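Local coordinates for protein salicylate 5-hydroxylase, large oxygenase component (Ralstonia sp., PDB 7C8Z) that hydroxylates salicylate at the ring 5-position to give gentisate, as the iron-containing oxygenase component of a multicomponent enzyme system that uses oxygen and NADH, at residues A[40-45]-A[428-433]; A[97-102]-A[137-142]; A[103-108]-A[174-179]; A[410-415]-A[424-429]. One frame throughout, in Å; residues are numbered along the deposited sequence.

Contact 1 closes the longest loop: it brings residues 40-45, near the N terminus and before helix 52-63, onto the C-terminal helix 427-440. Contacts 2 and 3 nest inside that loop, are internal to the Rieske part, and cross each other along the chain. Contact 2 pairs the turn 97-102 with the turn 137-142, and contact 3 joins strand 103-107 to strand 175-181; their centres are about 10 Å apart. Contact 4 closes a short loop, from 410-415 to the start of helix 427-440. It ends on the same helix as contact 1, with centres about 8 Å apart. Contacts 2 and 3 lie on the opposite side of the chain's centre.

Contact 1. Residues A[40-45]-A[428-433]; sequences GSSRVP and LIRGMY
V44 packs on the ring of Y433, and this pair is the main apolar part of the contact. V44 CG2 sits over one ring face, 3.8 Å from the ring centroid and 15° off the ring normal. This is a CH-pi contact. V44 CG1 lies anti to the backbone N (chi1 -178°) and comes to Y433 CE1 at 3.9 Å, which brings both methyls to the ring. I429 CG2, one helix turn back, meets the ring edge in its plane. S41 CB packs on Y433 CB at 3.9 Å.

The polar part is small. S41 OG donates a hydrogen bond to the carbonyl O of R430; its modelled length is implausibly short and therefore doubtful. S42 OG lies alongside the aliphatic chain of R430, 3.3 Å from CD.

The polar ends reach further. The R430 guanidinium bonds to M412 O through NH1 and to E416 O through NH2. Y433 OH bonds to E236 of helix 232-238. The N-terminal loop therefore rests on the C-terminal helix mainly through the V44-Y433 CH-pi contact and carbon packing, while the arginine and tyrosine ends tie that helix to other parts of the catalytic domain.

Contact 2. Residues A[97-102]-A[137-142]; sequences RDPDGG and YSLKGD
Two type I beta turns of the Rieske domain meet here, D98-G101 and S138-G141, through an aspartate pair and a lysine. K140 NZ reaches D98 OD1 at 2.9 Å, a salt bridge whose hydrogen bond is weak. It also makes a salt bridge to D100 OD2 at 3.3 Å. The lysine side chain crosses both aspartate side chains at about a right angle. Its chain is bent at its outer two torsions, and its CG passes D98 OD1 at 3.2 Å.

Each aspartate also shapes its own turn. D98 OD2 accepts from D100 N at 3.3 Å, on the anti side of the carboxylate, in an Asx turn. D100 places CG between its backbone N and carbonyl carbon (chi1 56°). This folds OD1 back onto G102 N at 2.6 Å, a second Asx turn, while OD2 is turned to the lysine.

The turn 97-102 joins the antiparallel strands 91-97 and 103-107 of the Rieske domain. The other turn joins strands 135-137 and 143-145. S138 OG accepts from K140 N in an ST turn and from D142 N at 2.9 Å.

The apolar part is slight. L139 CD1 packs on P99 CD at 3.8 Å. N104, on strand 103-107, binds both sides: its ND2 donates to D98 OD1 and to L139 O. K140 probably offsets the repulsion between the two neighbouring carboxylates. Just after its turn, D142 OD1 makes a salt bridge to K175 NZ.

Contact 3. Residues A[103-108]-A[174-179]; sequences INVVEN and TKLKVA
V178 and V105 both carry CG1 anti to the backbone N (chi1 -177° and 167°), and their CG2 methyls lie beside it. V178 CG2 thereby reaches V105 CB at 3.7 Å. V178 also covers the backbone of I103, and its CG1 meets I103 CG2 at 4.1 Å. V105 CG1 packs on L176 CB at 4.0 Å, on the same face of the sheet.

Strands 103-107 and 175-179 run antiparallel, with 145° between their directions. Two backbone bonds join the segments. L176 N donates to V105 O at 3.0 Å, and E107 N donates to T174 O at 2.9 Å. V106 and K175 form a non-hydrogen-bonded pair, with side chains on the other face from V105 and L176.

E107 is extended and lies side by side with T174, pointing the same way. E107 OE2 passes T174 CB at 3.3 Å. The carboxylate finds its charged partners outside the pair: OE2 makes salt bridges to R91 of the same chain and to K403 of the third subunit, and OE1 accepts from Q402 of that subunit. The contact thus joins two central strands of the Rieske sheet by apolar packing and backbone bonds, while the acid at its end links that sheet to a neighbouring subunit.

Contact 4. Residues A[410-415]-A[424-429]; sequences IEMGGH and VTETLI
The N-terminus of helix 427-440 is held here, where its N-cap residue E426 meets the backbone of M412 twice. E426 N donates to M412 O at 2.8 Å. The bond is nearly straight (175° at the hydrogen), but the donor stands above the carbonyl plane, 47° out of it. In return, M412 N donates to E426 OE2 at 3.1 Å and uses the anti lone pair of that oxygen. E426 has CG anti to the carbonyl carbon and an extended chain, which carries its carboxylate along the backbone of I410 to M412.

The E426 side chain is also packed by carbon. I410 CG2 touches OE1 of its carboxylate, and M412 CB lies 3.5 Å from the methylene carbon E426 CG. Apart from the glutamate, I410 CD1 packs on I429 CG2 at 3.7 Å. On the other flank the bent chain of M412 brings CE to V424 CG1 at 3.6 Å.

A type II turn from E411 to G414, closed by G414 N to E411 O, presents the M412 carbonyl. G413 CA lies 4.0 Å from T425 OG1.

E426 OE1 makes a salt bridge to R113 of the second subunit, and E426 packs on H112 of that subunit. Both residues line the [2Fe-2S] pocket there. The I429 side chain is about 11 Å from the iron ion of its own subunit. Such a junction is characteristic of Rieske oxygenases, where the cluster of one subunit faces the mononuclear iron of its neighbour.

Contact 1. Residues A[40-45]-A[428-433]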
# COMPACT_ATOMS: atom_id res chain seq x y z
N GLY A 40 -9.43 -22.42 -33.28
CA GLY A 40 -8.59 -21.31 -33.68
C GLY A 40 -8.22 -20.41 -32.51
O GLY A 40 -8.44 -20.73 -31.34
N SER A 41 -7.66 -19.25 -32.86
CA SER A 41 -7.22 -18.31 -31.84
C SER A 41 -7.46 -16.87 -32.29
O SER A 41 -6.61 -15.99 -32.10
CB SER A 41 -5.75 -18.52 -31.49
OG SER A 41 -4.93 -18.27 -32.63
N SER A 42 -8.63 -16.60 -32.89
CA SER A 42 -8.98 -15.24 -33.29
C SER A 42 -9.84 -14.52 -32.26
O SER A 42 -10.19 -13.36 -32.47
CB SER A 42 -9.68 -15.25 -34.64
OG SER A 42 -8.84 -15.81 -35.63
N ARG A 43 -10.19 -15.19 -31.16
CA ARG A 43 -10.93 -14.56 -30.08
C ARG A 43 -10.35 -15.09 -28.77
O ARG A 43 -10.50 -16.28 -28.46
CB ARG A 43 -12.43 -14.85 -30.17
CG ARG A 43 -13.05 -14.58 -31.54
CD ARG A 43 -14.28 -13.70 -31.44
NE ARG A 43 -14.64 -13.09 -32.73
CZ ARG A 43 -15.88 -12.77 -33.09
NH1 ARG A 43 -16.89 -13.00 -32.27
NH2 ARG A 43 -16.11 -12.22 -34.28
N VAL A 44 -9.68 -14.23 -28.02
CA VAL A 44 -9.09 -14.59 -26.74
C VAL A 44 -10.09 -14.23 -25.65
O VAL A 44 -10.45 -13.05 -25.52
CB VAL A 44 -7.75 -13.89 -26.50
CG1 VAL A 44 -7.15 -14.34 -25.19
CG2 VAL A 44 -6.80 -14.17 -27.64
N PRO A 45 -10.54 -15.18 -24.83
CA PRO A 45 -11.47 -14.84 -23.75
C PRO A 45 -10.78 -13.99 -22.69
O PRO A 45 -9.57 -14.10 -22.46
CB PRO A 45 -11.87 -16.20 -23.18
CG PRO A 45 -10.74 -17.10 -23.53
CD PRO A 45 -10.24 -16.62 -24.87
N LEU A 428 0.41 -12.24 -35.52
CA LEU A 428 1.38 -12.62 -34.49
C LEU A 428 0.68 -12.95 -33.18
O LEU A 428 1.08 -13.90 -32.49
CB LEU A 428 2.40 -11.51 -34.29
CG LEU A 428 3.22 -11.07 -35.50
CD1 LEU A 428 4.31 -10.10 -35.10
CD2 LEU A 428 3.81 -12.28 -36.18
N ILE A 429 -0.37 -12.22 -32.84
CA ILE A 429 -1.12 -12.53 -31.63
C ILE A 429 -1.91 -13.82 -31.81
O ILE A 429 -2.02 -14.63 -30.88
CB ILE A 429 -2.03 -11.34 -31.26
CG1 ILE A 429 -1.22 -10.05 -31.27
CG2 ILE A 429 -2.69 -11.57 -29.91
CD1 ILE A 429 -2.02 -8.81 -30.96
N ARG A 430 -2.48 -14.03 -32.99
CA ARG A 430 -3.20 -15.27 -33.25
C ARG A 430 -2.26 -16.48 -33.15
O ARG A 430 -2.64 -17.52 -32.61
CB ARG A 430 -3.87 -15.21 -34.63
CG ARG A 430 -5.11 -14.33 -34.62
CD ARG A 430 -5.87 -14.32 -35.94
NE ARG A 430 -5.02 -14.10 -37.11
CZ ARG A 430 -4.95 -12.95 -37.76
NH1 ARG A 430 -5.66 -11.91 -37.35
NH2 ARG A 430 -4.16 -12.83 -38.82
N GLY A 431 -1.03 -16.34 -33.65
CA GLY A 431 -0.07 -17.41 -33.50
C GLY A 431 0.37 -17.60 -32.06
O GLY A 431 0.52 -18.73 -31.59
N MET A 432 0.60 -16.49 -31.35
CA MET A 432 0.92 -16.56 -29.93
C MET A 432 -0.12 -17.37 -29.19
O MET A 432 0.21 -18.27 -28.42
CB MET A 432 1.01 -15.14 -29.36
CG MET A 432 1.18 -15.08 -27.85
SD MET A 432 1.48 -13.40 -27.26
CE MET A 432 0.71 -13.46 -25.65
N TYR A 433 -1.40 -17.10 -29.44
CA TYR A 433 -2.43 -17.80 -28.68
C TYR A 433 -2.73 -19.19 -29.22
O TYR A 433 -3.22 -20.03 -28.46
CB TYR A 433 -3.67 -16.93 -28.59
CG TYR A 433 -3.47 -15.89 -27.51
CD1 TYR A 433 -3.60 -16.23 -26.17
CD2 TYR A 433 -3.10 -14.60 -27.83
CE1 TYR A 433 -3.40 -15.30 -25.17
CE2 TYR A 433 -2.89 -13.65 -26.84
CZ TYR A 433 -3.04 -14.01 -25.51
OH TYR A 433 -2.83 -13.08 -24.52

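Contact 2. Residues A[97-102]-A[137-142]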
# COMPACT_ATOMS: atom_id res chain seq x y z
N ARG A 97 29.77 -14.46 -13.60
CA ARG A 97 30.86 -14.87 -14.46
C ARG A 97 31.81 -15.77 -13.68
O ARG A 97 32.31 -15.38 -12.62
CB ARG A 97 31.62 -13.67 -15.02
CG ARG A 97 32.83 -14.10 -15.85
CD ARG A 97 33.16 -13.10 -16.94
NE ARG A 97 31.98 -12.63 -17.64
CZ ARG A 97 31.41 -13.25 -18.67
NH1 ARG A 97 31.92 -14.39 -19.13
NH2 ARG A 97 30.34 -12.73 -19.25
N ASP A 98 32.07 -16.96 -14.22
CA ASP A 98 32.91 -17.95 -13.57
C ASP A 98 34.37 -17.54 -13.68
O ASP A 98 34.76 -16.86 -14.64
CB ASP A 98 32.71 -19.32 -14.20
CG ASP A 98 33.14 -20.45 -13.29
OD1 ASP A 98 32.31 -20.89 -12.47
OD2 ASP A 98 34.30 -20.89 -13.39
N PRO A 99 35.22 -17.94 -12.71
CA PRO A 99 36.66 -17.66 -12.82
C PRO A 99 37.30 -18.15 -14.12
O PRO A 99 38.33 -17.61 -14.53
CB PRO A 99 37.24 -18.40 -11.61
CG PRO A 99 36.15 -18.35 -10.60
CD PRO A 99 34.85 -18.42 -11.37
N ASP A 100 36.71 -19.15 -14.78
CA ASP A 100 37.27 -19.63 -16.04
C ASP A 100 36.89 -18.75 -17.23
O ASP A 100 37.55 -18.84 -18.27
CB ASP A 100 36.82 -21.07 -16.31
CG ASP A 100 35.31 -21.24 -16.30
OD1 ASP A 100 34.59 -20.35 -16.78
OD2 ASP A 100 34.84 -22.29 -15.81
N GLY A 101 35.88 -17.91 -17.09
CA GLY A 101 35.41 -17.07 -18.18
C GLY A 101 34.01 -17.39 -18.66
O GLY A 101 33.45 -16.60 -19.42
N GLY A 102 33.43 -18.51 -18.24
CA GLY A 102 32.06 -18.84 -18.59
C GLY A 102 31.07 -18.10 -17.71
O GLY A 102 31.42 -17.25 -16.89
N TYR A 137 28.84 -21.83 -0.99
CA TYR A 137 28.70 -22.45 -2.30
C TYR A 137 29.69 -21.86 -3.28
O TYR A 137 29.97 -20.65 -3.25
CB TYR A 137 27.29 -22.25 -2.88
CG TYR A 137 26.14 -22.65 -1.98
CD1 TYR A 137 25.68 -21.79 -0.99
CD2 TYR A 137 25.51 -23.87 -2.15
CE1 TYR A 137 24.62 -22.16 -0.17
CE2 TYR A 137 24.45 -24.24 -1.34
CZ TYR A 137 24.01 -23.39 -0.36
OH TYR A 137 22.96 -23.77 0.44
N SER A 138 30.20 -22.70 -4.19
CA SER A 138 30.99 -22.22 -5.31
C SER A 138 30.16 -21.28 -6.19
O SER A 138 28.92 -21.25 -6.14
CB SER A 138 31.51 -23.39 -6.15
OG SER A 138 30.45 -24.05 -6.82
N LEU A 139 30.85 -20.53 -7.05
CA LEU A 139 30.16 -19.71 -8.04
C LEU A 139 29.42 -20.54 -9.08
O LEU A 139 28.73 -19.96 -9.93
CB LEU A 139 31.16 -18.77 -8.73
CG LEU A 139 31.75 -17.66 -7.87
CD1 LEU A 139 32.76 -16.85 -8.66
CD2 LEU A 139 30.65 -16.75 -7.31
N LYS A 140 29.54 -21.87 -9.03
CA LYS A 140 28.75 -22.75 -9.87
C LYS A 140 27.55 -23.34 -9.14
O LYS A 140 26.75 -24.05 -9.76
CB LYS A 140 29.62 -23.89 -10.41
CG LYS A 140 30.80 -23.43 -11.25
CD LYS A 140 31.54 -24.61 -11.87
CE LYS A 140 31.53 -24.53 -13.38
NZ LYS A 140 32.41 -23.45 -13.89
N GLY A 141 27.42 -23.08 -7.84
CA GLY A 141 26.31 -23.57 -7.05
C GLY A 141 26.61 -24.78 -6.20
O GLY A 141 25.70 -25.27 -5.52
N ASP A 142 27.84 -25.27 -6.20
CA ASP A 142 28.19 -26.47 -5.45
C ASP A 142 28.44 -26.12 -3.98
O ASP A 142 29.22 -25.22 -3.68
CB ASP A 142 29.42 -27.13 -6.05
CG ASP A 142 29.22 -27.54 -7.49
OD1 ASP A 142 28.20 -28.19 -7.78
OD2 ASP A 142 30.09 -27.21 -8.33

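Contact 3. Residues A[103-108]-A[174-179]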
# COMPACT_ATOMS: atom_id res chain seq x y z
N ILE A 103 29.79 -18.44 -17.89
CA ILE A 103 28.70 -17.79 -17.17
C ILE A 103 27.84 -18.86 -16.52
O ILE A 103 27.27 -19.71 -17.21
CB ILE A 103 27.85 -16.90 -18.09
CG1 ILE A 103 28.70 -15.74 -18.61
CG2 ILE A 103 26.61 -16.39 -17.36
CD1 ILE A 103 28.02 -14.93 -19.67
N ASN A 104 27.74 -18.82 -15.19
CA ASN A 104 26.86 -19.70 -14.44
C ASN A 104 25.58 -18.97 -14.05
O ASN A 104 25.59 -17.76 -13.81
CB ASN A 104 27.54 -20.23 -13.17
CG ASN A 104 29.01 -20.53 -13.37
OD1 ASN A 104 29.45 -20.91 -14.46
ND2 ASN A 104 29.79 -20.39 -12.30
N VAL A 105 24.48 -19.71 -13.99
CA VAL A 105 23.21 -19.18 -13.51
C VAL A 105 22.66 -20.17 -12.49
O VAL A 105 22.39 -21.33 -12.82
CB VAL A 105 22.20 -18.95 -14.64
CG1 VAL A 105 20.81 -18.70 -14.06
CG2 VAL A 105 22.64 -17.78 -15.49
N VAL A 106 22.49 -19.70 -11.25
CA VAL A 106 22.02 -20.55 -10.16
C VAL A 106 20.78 -19.93 -9.54
O VAL A 106 20.53 -18.74 -9.65
CB VAL A 106 23.11 -20.76 -9.09
CG1 VAL A 106 24.37 -21.35 -9.72
CG2 VAL A 106 23.42 -19.44 -8.38
N GLU A 107 20.00 -20.77 -8.87
CA GLU A 107 18.79 -20.29 -8.21
C GLU A 107 19.15 -19.63 -6.89
O GLU A 107 19.94 -20.16 -6.11
CB GLU A 107 17.81 -21.44 -8.00
CG GLU A 107 16.52 -21.01 -7.33
CD GLU A 107 15.37 -21.96 -7.61
OE1 GLU A 107 14.21 -21.55 -7.42
OE2 GLU A 107 15.63 -23.11 -8.01
N ASN A 108 18.54 -18.47 -6.63
CA ASN A 108 18.81 -17.68 -5.43
C ASN A 108 18.03 -18.21 -4.24
O ASN A 108 17.33 -17.45 -3.56
CB ASN A 108 18.46 -16.21 -5.68
CG ASN A 108 18.96 -15.27 -4.58
OD1 ASN A 108 19.74 -15.67 -3.72
ND2 ASN A 108 18.50 -14.03 -4.61
N THR A 174 20.27 -25.03 -6.90
CA THR A 174 19.68 -25.48 -8.15
C THR A 174 20.36 -24.79 -9.33
O THR A 174 20.29 -23.56 -9.45
CB THR A 174 18.18 -25.22 -8.15
OG1 THR A 174 17.54 -26.08 -7.20
CG2 THR A 174 17.58 -25.50 -9.53
N LYS A 175 21.03 -25.56 -10.17
CA LYS A 175 21.75 -25.01 -11.31
C LYS A 175 20.85 -24.99 -12.54
O LYS A 175 20.07 -25.92 -12.77
CB LYS A 175 23.00 -25.83 -11.62
CG LYS A 175 23.89 -26.12 -10.44
CD LYS A 175 25.00 -27.07 -10.85
CE LYS A 175 25.78 -27.57 -9.66
NZ LYS A 175 26.97 -28.35 -10.11
N LEU A 176 21.01 -23.95 -13.35
CA LEU A 176 20.26 -23.78 -14.58
C LEU A 176 21.22 -23.90 -15.76
O LEU A 176 22.40 -23.58 -15.65
CB LEU A 176 19.56 -22.42 -14.62
CG LEU A 176 18.31 -22.26 -13.75
CD1 LEU A 176 18.69 -22.01 -12.30
CD2 LEU A 176 17.43 -21.12 -14.29
N LYS A 177 20.70 -24.36 -16.89
CA LYS A 177 21.50 -24.39 -18.10
C LYS A 177 21.55 -22.99 -18.70
O LYS A 177 20.58 -22.23 -18.61
CB LYS A 177 20.94 -25.39 -19.11
CG LYS A 177 21.83 -25.58 -20.33
CD LYS A 177 21.92 -27.04 -20.77
CE LYS A 177 20.75 -27.43 -21.65
NZ LYS A 177 21.15 -27.50 -23.08
N VAL A 178 22.69 -22.64 -19.28
CA VAL A 178 22.98 -21.28 -19.71
C VAL A 178 23.29 -21.30 -21.21
O VAL A 178 24.02 -22.17 -21.69
CB VAL A 178 24.15 -20.67 -18.92
CG1 VAL A 178 24.38 -19.23 -19.32
CG2 VAL A 178 23.88 -20.77 -17.42
N ALA A 179 22.73 -20.33 -21.94
CA ALA A 179 23.01 -20.16 -23.36
C ALA A 179 23.38 -18.70 -23.59
O ALA A 179 22.55 -17.80 -23.42
CB ALA A 179 21.81 -20.56 -24.21

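Contact 4. Residues A[410-415]-A[424-429]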
# COMPACT_ATOMS: atom_id res chain seq x y z
N ILE A 410 -9.30 -10.59 -32.22
CA ILE A 410 -8.09 -10.32 -32.98
C ILE A 410 -8.26 -10.97 -34.34
O ILE A 410 -7.71 -12.04 -34.61
CB ILE A 410 -6.84 -10.84 -32.24
CG1 ILE A 410 -7.13 -12.20 -31.59
CG2 ILE A 410 -6.42 -9.86 -31.16
CD1 ILE A 410 -5.89 -12.90 -31.07
N GLU A 411 -9.00 -10.30 -35.21
CA GLU A 411 -9.36 -10.83 -36.52
C GLU A 411 -8.79 -9.99 -37.65
O GLU A 411 -9.12 -10.22 -38.81
CB GLU A 411 -10.88 -10.94 -36.66
CG GLU A 411 -11.49 -12.08 -35.87
CD GLU A 411 -12.99 -12.15 -36.00
OE1 GLU A 411 -13.53 -11.46 -36.90
OE2 GLU A 411 -13.62 -12.88 -35.21
N MET A 412 -7.93 -9.03 -37.33
CA MET A 412 -7.36 -8.19 -38.37
C MET A 412 -6.41 -9.02 -39.22
O MET A 412 -5.56 -9.74 -38.69
CB MET A 412 -6.63 -7.01 -37.74
CG MET A 412 -6.15 -6.01 -38.75
SD MET A 412 -7.53 -5.62 -39.84
CE MET A 412 -7.22 -3.90 -40.13
N GLY A 413 -6.56 -8.92 -40.53
CA GLY A 413 -5.87 -9.81 -41.43
C GLY A 413 -6.48 -11.19 -41.53
O GLY A 413 -5.84 -12.10 -42.07
N GLY A 414 -7.69 -11.39 -41.02
CA GLY A 414 -8.34 -12.68 -41.12
C GLY A 414 -8.10 -13.58 -39.92
O GLY A 414 -7.88 -13.11 -38.81
N HIS A 415 -8.16 -14.89 -40.17
CA HIS A 415 -7.87 -15.90 -39.16
C HIS A 415 -6.55 -16.60 -39.43
O HIS A 415 -6.18 -17.51 -38.67
CB HIS A 415 -9.01 -16.93 -39.11
CG HIS A 415 -10.37 -16.33 -39.01
ND1 HIS A 415 -11.11 -16.34 -37.85
CD2 HIS A 415 -11.14 -15.71 -39.94
CE1 HIS A 415 -12.27 -15.75 -38.06
NE2 HIS A 415 -12.32 -15.35 -39.32
N VAL A 424 -0.62 -4.91 -41.55
CA VAL A 424 -2.04 -4.76 -41.24
C VAL A 424 -2.62 -6.11 -40.89
O VAL A 424 -3.48 -6.63 -41.62
CB VAL A 424 -2.79 -4.12 -42.43
CG1 VAL A 424 -4.09 -3.52 -41.96
CG2 VAL A 424 -1.91 -3.08 -43.13
N THR A 425 -2.20 -6.66 -39.77
CA THR A 425 -2.68 -7.97 -39.39
C THR A 425 -2.40 -8.18 -37.92
O THR A 425 -1.46 -7.62 -37.36
CB THR A 425 -2.02 -9.07 -40.24
OG1 THR A 425 -2.32 -10.35 -39.68
CG2 THR A 425 -0.51 -8.88 -40.30
N GLU A 426 -3.24 -9.00 -37.28
CA GLU A 426 -3.01 -9.44 -35.92
C GLU A 426 -2.51 -10.87 -35.87
O GLU A 426 -2.73 -11.58 -34.87
CB GLU A 426 -4.29 -9.26 -35.09
CG GLU A 426 -4.70 -7.81 -34.95
CD GLU A 426 -5.94 -7.62 -34.10
OE1 GLU A 426 -5.79 -7.32 -32.90
OE2 GLU A 426 -7.06 -7.77 -34.63
N THR A 427 -1.81 -11.31 -36.92
CA THR A 427 -1.45 -12.72 -37.05
C THR A 427 -0.44 -13.15 -35.99
O THR A 427 -0.43 -14.32 -35.60
CB THR A 427 -0.92 -13.00 -38.45
OG1 THR A 427 -0.56 -14.38 -38.57
CG2 THR A 427 0.29 -12.13 -38.75
N LEU A 428 0.41 -12.24 -35.52
CA LEU A 428 1.38 -12.62 -34.49
C LEU A 428 0.68 -12.95 -33.18
O LEU A 428 1.08 -13.90 -32.49
CB LEU A 428 2.40 -11.51 -34.29
CG LEU A 428 3.22 -11.07 -35.50
CD1 LEU A 428 4.31 -10.10 -35.10
CD2 LEU A 428 3.81 -12.28 -36.18
N ILE A 429 -0.37 -12.22 -32.84
CA ILE A 429 -1.12 -12.53 -31.63
C ILE A 429 -1.91 -13.82 -31.81
O ILE A 429 -2.02 -14.63 -30.88
CB ILE A 429 -2.03 -11.34 -31.26
CG1 ILE A 429 -1.22 -10.05 -31.27
CG2 ILE A 429 -2.69 -11.57 -29.91
CD1 ILE A 429 -2.02 -8.81 -30.96